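Local structure of cellulosomal-scaffolding protein A (Clostridium thermocellum, 4B9F) at residues Leu39-Thr44 with Tyr121-Asp126; Lys49-Trp54 with Gly111-Asn116; Gly76-Met81 with Thr90-Ser95. The protein probably binds crystalline cellulose through its family 3a carbohydrate-binding module, holding the cellulosome scaffold and its enzymes against the substrate. All blocks are in the same frame, centred on the assembly; numbering follows the deposited sequence.

Contact 1: Leu39-Thr44 with Tyr121-Asp126. With CA (calcium ion), chain C.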
loop_
_atom_site.group_PDB
_atom_site.type_symbol
_atom_site.label_atom_id
_atom_site.label_comp_id
_atom_site.label_asym_id
_atom_site.label_seq_id
_atom_site.Cartn_x
_atom_site.Cartn_y
_atom_site.Cartn_z
ATOM N N LEU A 39 2.560 -3.105 4.532
ATOM C CA LEU A 39 1.399 -2.241 4.395
ATOM C C LEU A 39 0.252 -3.075 3.853
ATOM O O LEU A 39 0.464 -3.936 2.986
ATOM C CB LEU A 39 1.704 -1.106 3.409
ATOM C CG LEU A 39 2.971 -0.299 3.704
ATOM C CD1 LEU A 39 3.282 0.662 2.549
ATOM C CD2 LEU A 39 2.841 0.469 4.994
ATOM N N ARG A 40 -0.966 -2.824 4.330
ATOM C CA ARG A 40 -2.111 -3.596 3.860
ATOM C C ARG A 40 -3.179 -2.705 3.258
ATOM O O ARG A 40 -3.547 -1.670 3.834
ATOM C CB ARG A 40 -2.727 -4.424 4.996
ATOM C CG ARG A 40 -1.798 -5.427 5.593
ATOM C CD ARG A 40 -2.479 -6.293 6.635
ATOM N NE ARG A 40 -1.487 -7.147 7.269
ATOM C CZ ARG A 40 -1.727 -7.944 8.302
ATOM N NH1 ARG A 40 -2.950 -8.031 8.815
ATOM N NH2 ARG A 40 -0.739 -8.667 8.814
ATOM N N TYR A 41 -3.661 -3.127 2.085
ATOM C CA TYR A 41 -4.778 -2.503 1.395
ATOM C C TYR A 41 -5.899 -3.541 1.279
ATOM O O TYR A 41 -5.747 -4.544 0.585
ATOM C CB TYR A 41 -4.338 -2.015 0.004
ATOM C CG TYR A 41 -5.470 -1.364 -0.754
ATOM C CD1 TYR A 41 -5.774 -0.022 -0.562
ATOM C CD2 TYR A 41 -6.268 -2.095 -1.638
ATOM C CE1 TYR A 41 -6.827 0.580 -1.225
ATOM C CE2 TYR A 41 -7.324 -1.498 -2.308
ATOM C CZ TYR A 41 -7.595 -0.159 -2.095
ATOM O OH TYR A 41 -8.635 0.467 -2.728
ATOM N N TYR A 42 -7.015 -3.292 1.968
ATOM C CA TYR A 42 -8.099 -4.261 2.069
ATOM C C TYR A 42 -9.193 -3.996 1.051
ATOM O O TYR A 42 -9.609 -2.849 0.846
ATOM C CB TYR A 42 -8.727 -4.200 3.459
ATOM C CG TYR A 42 -7.775 -4.337 4.615
ATOM C CD1 TYR A 42 -7.429 -5.593 5.108
ATOM C CD2 TYR A 42 -7.278 -3.210 5.270
ATOM C CE1 TYR A 42 -6.589 -5.724 6.207
ATOM C CE2 TYR A 42 -6.429 -3.332 6.369
ATOM C CZ TYR A 42 -6.096 -4.593 6.830
ATOM O OH TYR A 42 -5.282 -4.710 7.933
ATOM N N TYR A 43 -9.704 -5.058 0.445
ATOM C CA TYR A 43 -10.713 -4.912 -0.587
ATOM C C TYR A 43 -11.478 -6.212 -0.785
ATOM O O TYR A 43 -11.173 -7.227 -0.157
ATOM C CB TYR A 43 -10.047 -4.465 -1.903
ATOM C CG TYR A 43 -9.105 -5.491 -2.515
ATOM C CD1 TYR A 43 -7.824 -5.691 -2.003
ATOM C CD2 TYR A 43 -9.499 -6.253 -3.609
ATOM C CE1 TYR A 43 -6.960 -6.635 -2.559
ATOM C CE2 TYR A 43 -8.649 -7.199 -4.170
ATOM C CZ TYR A 43 -7.378 -7.382 -3.646
ATOM O OH TYR A 43 -6.521 -8.304 -4.199
ATOM N N THR A 44 -12.488 -6.165 -1.647
ATOM C CA THR A 44 -13.205 -7.363 -2.051
ATOM C C THR A 44 -12.833 -7.682 -3.491
ATOM O O THR A 44 -12.923 -6.826 -4.373
ATOM C CB THR A 44 -14.729 -7.184 -1.942
ATOM O OG1 THR A 44 -15.106 -5.939 -2.548
ATOM C CG2 THR A 44 -15.167 -7.187 -0.490
ATOM N N TYR A 121 -12.926 -5.145 -11.326
ATOM C CA TYR A 121 -13.198 -4.958 -9.914
ATOM C C TYR A 121 -14.263 -3.877 -9.753
ATOM O O TYR A 121 -14.464 -3.032 -10.642
ATOM C CB TYR A 121 -11.971 -4.400 -9.209
ATOM C CG TYR A 121 -10.742 -5.260 -9.132
ATOM C CD1 TYR A 121 -10.634 -6.288 -8.193
ATOM C CD2 TYR A 121 -9.646 -4.997 -9.950
ATOM C CE1 TYR A 121 -9.469 -7.048 -8.092
ATOM C CE2 TYR A 121 -8.492 -5.748 -9.864
ATOM C CZ TYR A 121 -8.401 -6.768 -8.930
ATOM O OH TYR A 121 -7.236 -7.493 -8.841
ATOM N N THR A 122 -14.891 -3.880 -8.582
ATOM C CA THR A 122 -15.786 -2.822 -8.142
ATOM C C THR A 122 -15.148 -2.194 -6.912
ATOM O O THR A 122 -14.849 -2.907 -5.952
ATOM C CB THR A 122 -17.142 -3.418 -7.739
ATOM O OG1 THR A 122 -17.784 -3.949 -8.905
ATOM C CG2 THR A 122 -18.030 -2.368 -7.080
ATOM N N GLN A 123 -14.925 -0.882 -6.926
ATOM C CA GLN A 123 -14.204 -0.260 -5.815
ATOM C C GLN A 123 -15.096 0.210 -4.669
ATOM O O GLN A 123 -14.606 0.460 -3.575
ATOM C CB GLN A 123 -13.311 0.878 -6.313
ATOM C CG GLN A 123 -12.327 0.432 -7.387
ATOM C CD GLN A 123 -11.141 1.360 -7.490
ATOM O OE1 GLN A 123 -10.142 1.191 -6.785
ATOM N NE2 GLN A 123 -11.236 2.347 -8.368
ATOM N N SER A 124 -16.398 0.303 -4.917
ATOM C CA SER A 124 -17.324 0.853 -3.931
ATOM C C SER A 124 -17.509 -0.065 -2.729
ATOM O O SER A 124 -18.041 0.357 -1.710
ATOM C CB SER A 124 -18.688 1.129 -4.562
ATOM O OG SER A 124 -19.315 -0.084 -4.938
ATOM N N ASN A 125 -17.100 -1.324 -2.855
ATOM C CA ASN A 125 -17.209 -2.285 -1.758
ATOM C C ASN A 125 -15.833 -2.714 -1.243
ATOM O O ASN A 125 -15.649 -3.855 -0.812
ATOM C CB ASN A 125 -18.064 -3.499 -2.173
ATOM C CG ASN A 125 -17.494 -4.235 -3.368
ATOM O OD1 ASN A 125 -16.456 -3.850 -3.902
ATOM N ND2 ASN A 125 -18.157 -5.312 -3.781
ATOM N N ASP A 126 -14.881 -1.783 -1.282
ATOM C CA ASP A 126 -13.509 -2.025 -0.812
ATOM C C ASP A 126 -13.195 -1.154 0.400
ATOM O O ASP A 126 -13.157 0.079 0.291
ATOM C CB ASP A 126 -12.485 -1.706 -1.910
ATOM C CG ASP A 126 -12.611 -2.606 -3.118
ATOM O OD1 ASP A 126 -13.269 -3.658 -3.013
ATOM O OD2 ASP A 126 -12.028 -2.262 -4.169
HETATM CA CA CA C . -14.437 -4.913 -4.709
HETATM O O HOH W 1 -10.050 -0.520 -4.569
HETATM O O HOH W 2 -12.285 -4.331 -5.831
#

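Contact 2: Lys49-Trp54 with Gly111-Asn116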
loop_
_atom_site.group_PDB
_atom_site.type_symbol
_atom_site.label_atom_id
_atom_site.label_comp_id
_atom_site.label_asym_id
_atom_site.label_seq_id
_atom_site.Cartn_x
_atom_site.Cartn_y
_atom_site.Cartn_z
ATOM N N LYS A 49 -9.749 -14.604 -8.711
ATOM C CA LYS A 49 -8.882 -14.892 -9.851
ATOM C C LYS A 49 -7.456 -14.671 -9.375
ATOM O O LYS A 49 -7.232 -13.923 -8.415
ATOM C CB LYS A 49 -9.142 -13.911 -11.003
ATOM C CG LYS A 49 -10.530 -13.936 -11.601
ATOM C CD LYS A 49 -10.707 -15.119 -12.537
ATOM C CE LYS A 49 -12.088 -15.097 -13.186
ATOM N NZ LYS A 49 -12.399 -13.787 -13.837
ATOM N N ASP A 50 -6.490 -15.276 -10.060
ATOM C CA ASP A 50 -5.094 -14.952 -9.806
ATOM C C ASP A 50 -4.880 -13.466 -10.049
ATOM O O ASP A 50 -5.440 -12.897 -10.983
ATOM C CB ASP A 50 -4.158 -15.745 -10.720
ATOM C CG ASP A 50 -4.176 -17.241 -10.444
ATOM O OD1 ASP A 50 -4.714 -17.666 -9.399
ATOM O OD2 ASP A 50 -3.636 -17.994 -11.282
ATOM N N GLN A 51 -4.056 -12.855 -9.208
ATOM C CA GLN A 51 -3.764 -11.434 -9.295
ATOM C C GLN A 51 -2.267 -11.203 -9.281
ATOM O O GLN A 51 -1.508 -12.046 -8.807
ATOM C CB GLN A 51 -4.415 -10.686 -8.129
ATOM C CG GLN A 51 -5.934 -10.702 -8.175
ATOM C CD GLN A 51 -6.561 -10.274 -6.874
ATOM O OE1 GLN A 51 -7.017 -9.139 -6.732
ATOM N NE2 GLN A 51 -6.590 -11.188 -5.910
ATOM N N THR A 52 -1.846 -10.051 -9.801
ATOM C CA THR A 52 -0.431 -9.676 -9.799
ATOM C C THR A 52 -0.298 -8.212 -9.407
ATOM O O THR A 52 -1.135 -7.382 -9.771
ATOM C CB THR A 52 0.210 -9.889 -11.191
ATOM O OG1 THR A 52 -0.072 -11.214 -11.645
ATOM C CG2 THR A 52 1.725 -9.709 -11.142
ATOM N N PHE A 53 0.750 -7.923 -8.644
ATOM C CA PHE A 53 1.104 -6.570 -8.215
ATOM C C PHE A 53 2.378 -6.090 -8.887
ATOM O O PHE A 53 3.356 -6.839 -9.011
ATOM C CB PHE A 53 1.335 -6.559 -6.687
ATOM C CG PHE A 53 1.981 -5.286 -6.176
ATOM C CD1 PHE A 53 1.203 -4.201 -5.807
ATOM C CD2 PHE A 53 3.367 -5.166 -6.082
ATOM C CE1 PHE A 53 1.787 -3.026 -5.355
ATOM C CE2 PHE A 53 3.963 -3.994 -5.630
ATOM C CZ PHE A 53 3.167 -2.922 -5.268
ATOM N N TRP A 54 2.389 -4.829 -9.300
ATOM C CA TRP A 54 3.624 -4.186 -9.722
ATOM C C TRP A 54 3.679 -2.812 -9.091
ATOM O O TRP A 54 2.650 -2.163 -8.922
ATOM C CB TRP A 54 3.682 -4.034 -11.245
ATOM C CG TRP A 54 3.325 -5.282 -12.001
ATOM C CD1 TRP A 54 4.162 -6.307 -12.374
ATOM C CD2 TRP A 54 2.028 -5.626 -12.496
ATOM N NE1 TRP A 54 3.452 -7.270 -13.061
ATOM C CE2 TRP A 54 2.142 -6.870 -13.154
ATOM C CE3 TRP A 54 0.776 -5.003 -12.440
ATOM C CZ2 TRP A 54 1.045 -7.497 -13.757
ATOM C CZ3 TRP A 54 -0.307 -5.627 -13.027
ATOM C CH2 TRP A 54 -0.166 -6.862 -13.681
ATOM N N GLY A 111 1.497 1.910 -6.221
ATOM C CA GLY A 111 1.230 0.505 -6.469
ATOM C C GLY A 111 0.157 0.278 -7.507
ATOM O O GLY A 111 -0.637 1.169 -7.797
ATOM N N ARG A 112 0.122 -0.929 -8.061
ATOM C CA ARG A 112 -0.863 -1.256 -9.072
ATOM C C ARG A 112 -1.091 -2.755 -9.060
ATOM O O ARG A 112 -0.137 -3.535 -8.957
ATOM C CB ARG A 112 -0.363 -0.820 -10.450
ATOM C CG ARG A 112 -1.352 -1.054 -11.576
ATOM C CD ARG A 112 -0.938 -0.269 -12.813
ATOM N NE ARG A 112 0.412 -0.616 -13.225
ATOM C CZ ARG A 112 0.710 -1.666 -13.988
ATOM N NH1 ARG A 112 -0.258 -2.458 -14.438
ATOM N NH2 ARG A 112 1.977 -1.927 -14.304
ATOM N N PHE A 113 -2.345 -3.172 -9.168
ATOM C CA PHE A 113 -2.608 -4.604 -9.301
ATOM C C PHE A 113 -3.809 -4.895 -10.183
ATOM O O PHE A 113 -4.686 -4.044 -10.369
ATOM C CB PHE A 113 -2.649 -5.337 -7.949
ATOM C CG PHE A 113 -3.790 -4.958 -7.044
ATOM C CD1 PHE A 113 -5.000 -5.637 -7.116
ATOM C CD2 PHE A 113 -3.628 -3.994 -6.052
ATOM C CE1 PHE A 113 -6.036 -5.352 -6.233
ATOM C CE2 PHE A 113 -4.664 -3.698 -5.176
ATOM C CZ PHE A 113 -5.869 -4.373 -5.271
ATOM N N ALA A 114 -3.830 -6.106 -10.731
ATOM C CA ALA A 114 -4.883 -6.521 -11.634
ATOM C C ALA A 114 -5.060 -8.020 -11.560
ATOM O O ALA A 114 -4.159 -8.751 -11.127
ATOM C CB ALA A 114 -4.526 -6.133 -13.058
ATOM N N LYS A 115 -6.220 -8.477 -12.005
ATOM C CA LYS A 115 -6.446 -9.902 -12.194
ATOM C C LYS A 115 -5.719 -10.349 -13.455
ATOM O O LYS A 115 -5.569 -9.573 -14.403
ATOM C CB LYS A 115 -7.935 -10.188 -12.314
ATOM C CG LYS A 115 -8.685 -9.902 -11.025
ATOM C CD LYS A 115 -10.174 -9.962 -11.242
ATOM C CE LYS A 115 -10.899 -9.792 -9.938
ATOM N NZ LYS A 115 -12.378 -9.836 -10.074
ATOM N N ASN A 116 -5.263 -11.593 -13.477
ATOM C CA ASN A 116 -4.448 -12.026 -14.603
ATOM C C ASN A 116 -5.226 -12.090 -15.918
ATOM O O ASN A 116 -4.628 -12.074 -16.996
ATOM C CB ASN A 116 -3.717 -13.334 -14.276
ATOM C CG ASN A 116 -2.637 -13.149 -13.197
ATOM O OD1 ASN A 116 -2.449 -12.045 -12.669
ATOM N ND2 ASN A 116 -1.942 -14.231 -12.851
HETATM O O HOH W 3 -13.352 -11.580 -11.916
HETATM O O HOH W 4 0.335 -13.830 -10.648
#

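Contact 3: Gly76-Met81 with Thr90-Ser95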
loop_
_atom_site.group_PDB
_atom_site.type_symbol
_atom_site.label_atom_id
_atom_site.label_comp_id
_atom_site.label_asym_id
_atom_site.label_seq_id
_atom_site.Cartn_x
_atom_site.Cartn_y
_atom_site.Cartn_z
ATOM N N GLY A 76 4.633 -7.232 -3.723
ATOM C CA GLY A 76 3.230 -7.334 -3.378
ATOM C C GLY A 76 2.763 -8.767 -3.371
ATOM O O GLY A 76 3.093 -9.548 -4.266
ATOM N N THR A 77 1.988 -9.108 -2.345
ATOM C CA THR A 77 1.419 -10.433 -2.196
ATOM C C THR A 77 -0.060 -10.292 -1.846
ATOM O O THR A 77 -0.468 -9.295 -1.245
ATOM C CB THR A 77 2.126 -11.198 -1.058
ATOM O OG1 THR A 77 3.534 -10.937 -1.085
ATOM C CG2 THR A 77 1.891 -12.679 -1.215
ATOM N N PHE A 78 -0.865 -11.296 -2.195
ATOM C CA PHE A 78 -2.299 -11.239 -1.954
ATOM C C PHE A 78 -2.676 -12.231 -0.880
ATOM O O PHE A 78 -2.314 -13.410 -0.955
ATOM C CB PHE A 78 -3.070 -11.483 -3.249
ATOM C CG PHE A 78 -2.791 -10.445 -4.267
ATOM C CD1 PHE A 78 -3.533 -9.280 -4.294
ATOM C CD2 PHE A 78 -1.749 -10.595 -5.164
ATOM C CE1 PHE A 78 -3.250 -8.279 -5.211
ATOM C CE2 PHE A 78 -1.460 -9.604 -6.079
ATOM C CZ PHE A 78 -2.213 -8.445 -6.104
ATOM N N VAL A 79 -3.377 -11.742 0.135
ATOM C CA VAL A 79 -3.732 -12.569 1.278
ATOM C C VAL A 79 -5.244 -12.609 1.454
ATOM O O VAL A 79 -5.889 -11.569 1.590
ATOM C CB VAL A 79 -3.092 -12.022 2.565
ATOM C CG1 VAL A 79 -3.483 -12.885 3.779
ATOM C CG2 VAL A 79 -1.577 -11.936 2.416
ATOM N N LYS A 80 -5.808 -13.813 1.450
ATOM C CA LYS A 80 -7.238 -13.973 1.693
ATOM C C LYS A 80 -7.549 -13.839 3.177
ATOM O O LYS A 80 -6.828 -14.370 4.031
ATOM C CB LYS A 80 -7.716 -15.348 1.220
ATOM C CG LYS A 80 -7.539 -15.583 -0.260
ATOM C CD LYS A 80 -7.999 -16.984 -0.629
ATOM C CE LYS A 80 -7.631 -17.334 -2.065
ATOM N NZ LYS A 80 -7.923 -18.761 -2.359
ATOM N N MET A 81 -8.640 -13.148 3.489
ATOM C CA MET A 81 -9.138 -13.108 4.857
ATOM C C MET A 81 -10.092 -14.269 5.041
ATOM O O MET A 81 -11.068 -14.396 4.295
ATOM C CB MET A 81 -9.850 -11.787 5.123
ATOM C CG MET A 81 -8.927 -10.590 5.053
ATOM S SD MET A 81 -9.799 -9.020 5.024
ATOM C CE MET A 81 -10.689 -9.086 6.587
ATOM N N THR A 90 -9.922 -9.727 1.079
ATOM C CA THR A 90 -8.547 -9.892 0.644
ATOM C C THR A 90 -7.783 -8.655 1.063
ATOM O O THR A 90 -8.364 -7.574 1.169
ATOM C CB THR A 90 -8.494 -9.988 -0.912
ATOM O OG1 THR A 90 -9.402 -11.001 -1.368
ATOM C CG2 THR A 90 -7.086 -10.307 -1.417
ATOM N N TYR A 91 -6.485 -8.788 1.295
ATOM C CA TYR A 91 -5.639 -7.605 1.234
ATOM C C TYR A 91 -4.422 -7.804 0.369
ATOM O O TYR A 91 -3.875 -8.908 0.263
ATOM C CB TYR A 91 -5.240 -7.074 2.621
ATOM C CG TYR A 91 -4.484 -8.017 3.531
ATOM C CD1 TYR A 91 -3.090 -8.043 3.544
ATOM C CD2 TYR A 91 -5.163 -8.823 4.438
ATOM C CE1 TYR A 91 -2.391 -8.891 4.417
ATOM C CE2 TYR A 91 -4.477 -9.661 5.308
ATOM C CZ TYR A 91 -3.099 -9.687 5.298
ATOM O OH TYR A 91 -2.429 -10.515 6.173
ATOM N N LEU A 92 -4.031 -6.722 -0.287
ATOM C CA LEU A 92 -2.700 -6.633 -0.843
ATOM C C LEU A 92 -1.762 -6.286 0.299
ATOM O O LEU A 92 -2.015 -5.347 1.069
ATOM C CB LEU A 92 -2.651 -5.533 -1.899
ATOM C CG LEU A 92 -1.258 -5.061 -2.322
ATOM C CD1 LEU A 92 -0.571 -6.106 -3.192
ATOM C CD2 LEU A 92 -1.325 -3.724 -3.051
ATOM N N GLU A 93 -0.700 -7.066 0.440
ATOM C CA GLU A 93 0.353 -6.749 1.379
ATOM C C GLU A 93 1.565 -6.280 0.608
ATOM O O GLU A 93 2.100 -7.023 -0.227
ATOM C CB GLU A 93 0.730 -7.966 2.210
ATOM C CG GLU A 93 1.754 -7.629 3.278
ATOM C CD GLU A 93 2.504 -8.841 3.784
ATOM O OE1 GLU A 93 3.331 -9.393 3.020
ATOM O OE2 GLU A 93 2.273 -9.232 4.947
ATOM N N ILE A 94 1.972 -5.042 0.867
ATOM C CA ILE A 94 3.168 -4.478 0.266
ATOM C C ILE A 94 4.314 -4.670 1.249
ATOM O O ILE A 94 4.168 -4.401 2.448
ATOM C CB ILE A 94 2.975 -2.981 -0.095
ATOM C CG1 ILE A 94 1.933 -2.846 -1.214
ATOM C CG2 ILE A 94 4.307 -2.366 -0.518
ATOM C CD1 ILE A 94 1.554 -1.412 -1.548
ATOM N N SER A 95 5.442 -5.141 0.734
ATOM C CA SER A 95 6.650 -5.317 1.525
ATOM C C SER A 95 7.866 -4.829 0.732
ATOM O O SER A 95 7.740 -4.411 -0.433
ATOM C CB SER A 95 6.815 -6.783 1.945
ATOM O OG SER A 95 6.874 -7.622 0.806
HETATM O O HOH W 5 4.292 -8.520 0.479
#

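Contact 1: Leu39-Thr44 with Tyr121-Asp126
Thr-44 OG1 (chi1 47°) and Asn-125 CG (chi1 59°) both lie between the backbone N and the carbonyl carbon. In Thr-44 this turns OG1 to the same side as the residue's own carbonyl, and both Thr-44 OG1 and Thr-44 O chelate the calcium ion at 2.5 Å. Asn-125 OD1 and Asp-126 OD1 each reach the metal at 2.4 Å from across the contact, as does Thr-122 O. The calcium-bound water and two carboxylate oxygens of Asp-46 complete an eight-oxygen shell.

Hydrogen bonds among the ligand residues hold them in place. Thr-44 OG1 donates to Asn-125 O at 2.8 Å, from above the carbonyl plane. Thr-44 N gives a nearly straight bond (172°) to Asp-126 OD1, 3.0 Å away, also from above the carboxylate plane. The second carboxylate oxygen, Asp-126 OD2, lies 3.6 Å from the calcium ion and accepts from two waters: the calcium-bound one, and another that also links Tyr-41 OH and Gln-123 OE1. Tyr-41 OH also bonds Asn-8, and Gln-123 NE2 the Ser-12 carbonyl. Beside the site, Tyr-43 CE2 touches Tyr-121 CE1 at 4.0 Å, while both hydroxyls bond to Gln-51 OE1.

Asp-126 grips the ion directly through OD1 and indirectly, through the bound water, by OD2; the ion ties the end of strand 37-43 to the type I beta turn Gln-123 to Asp-126, and its charge probably balances the buried carboxylates.

Contact 2: Lys49-Trp54 with Gly111-Asn116
Trp-54 and Arg-112 make the flat-group contact of this strand pair. The guanidinium is turned nearly parallel to the indole, the planes 17° apart, and Trp-54 CE3 sits over one guanidinium face, 3.4 Å from Arg-112 NH1. The arginine chain, extended as far as CD and then bent at chi3 (57°), folds the group back across the tryptophan, and Arg-112 NE is held from outside by a salt bridge to Asp-56.

The backbone ladder is antiparallel. Thr-52 and Ala-114 form a hydrogen-bonded pair, with Thr-52 N to Ala-114 O at 3.0 Å and a return bond from Ala-114 N to Thr-52 O. In the pair Trp-54 and Arg-112, Trp-54 N to Arg-112 O is well aligned, but the return bond from Arg-112 N to Trp-54 O is weak. These neighbouring strands, 51-61 and 106-115, belong to the six-stranded sheet of the beta-sandwich, the sheet that, as in other family 3a modules, probably presents the flat cellulose-binding surface.

Polar side chains close the end of the ladder at Asn-116. Thr-52 OG1 donates to Asn-116 OD1 at 2.7 Å, and one water bridges Thr-52 OG1 and Asn-116 ND2. Another water accepts from both Lys-49 NZ and Lys-115 NZ, amines 5.5 Å apart; Asp-117 pairs with the former, and three carbonyls, of Val-45, Gly-47 and Asn-120, receive the latter.

Apolar packing occupies the face of Phe-53 and Phe-113. Phe-53 CE1 rests 3.7 Å from Gly-111 CA, and the aliphatic Gln-51 CG runs alongside Lys-115 CG at 4.0 Å.

Contact 3: Gly76-Met81 with Thr90-Ser95
Val-79 lies against the ring of Tyr-91 in a CH-pi contact: Val-79 CB stands 3.7 Å from the ring centroid and only 17° off the ring normal. The Tyr-91 first torsion (chi1 59°) folds the ring over toward the neighbouring strand, where Val-79 CG1 also comes within 3.5 Å of Tyr-91 OH. Met-81 CG approaches the same ring at its edge, 4.2 Å from Tyr-91 CD2. On the other face of the sheet, Leu-92 CD1 sits over the Phe-78 ring, 4.0 Å from Phe-78 CE1, and Leu-92 packs further inward on Phe-53.

Packing is looser toward Thr-77 and Glu-93, where the link is largely polar. A single water donates to both Glu-93 O and Glu-93 OE1 and accepts from Ser-95 OG and, in one of two conformers, Thr-77 OG1. Lys-80, solvent-exposed, approaches Thr-90 mainly through the backbone.

The ladder itself is regular: Thr-77 pairs reciprocally with Glu-93 and Val-79 with Tyr-91, the straightest bond running from Glu-93 N to Thr-77 O (2.8 Å, 175°). Strands 74-85 and 88-96, consecutive in the chain and joined by a short connection, form an antiparallel beta hairpin, with 74-85 outermost in the five-stranded sheet of the beta-sandwich.

In the fold
Contact 1 is buried, contact 2 partly buried and contact 3 at the surface, and the chemistry follows: metal coordination in the first, backbone ladders with mixed side chains in the other two. Contacts 1 and 3 share the five-stranded sheet, where strand 37-43 pairs with 88-96 through backbone bonds such as Leu-92 N to Tyr-41 O (2.9 Å). Contact 2 belongs to the facing six-stranded sheet. The two sheets meet between contacts 2 and 3, where the Phe-113 and Phe-78 rings pack edge-to-face, Phe-113 CB lying 3.6 Å from Phe-78 CZ. Contacts 1 and 2, centres about 13 Å apart, are joined at Gln-51 OE1, which lies 2.7 Å from both Tyr-43 OH and Tyr-121 OH.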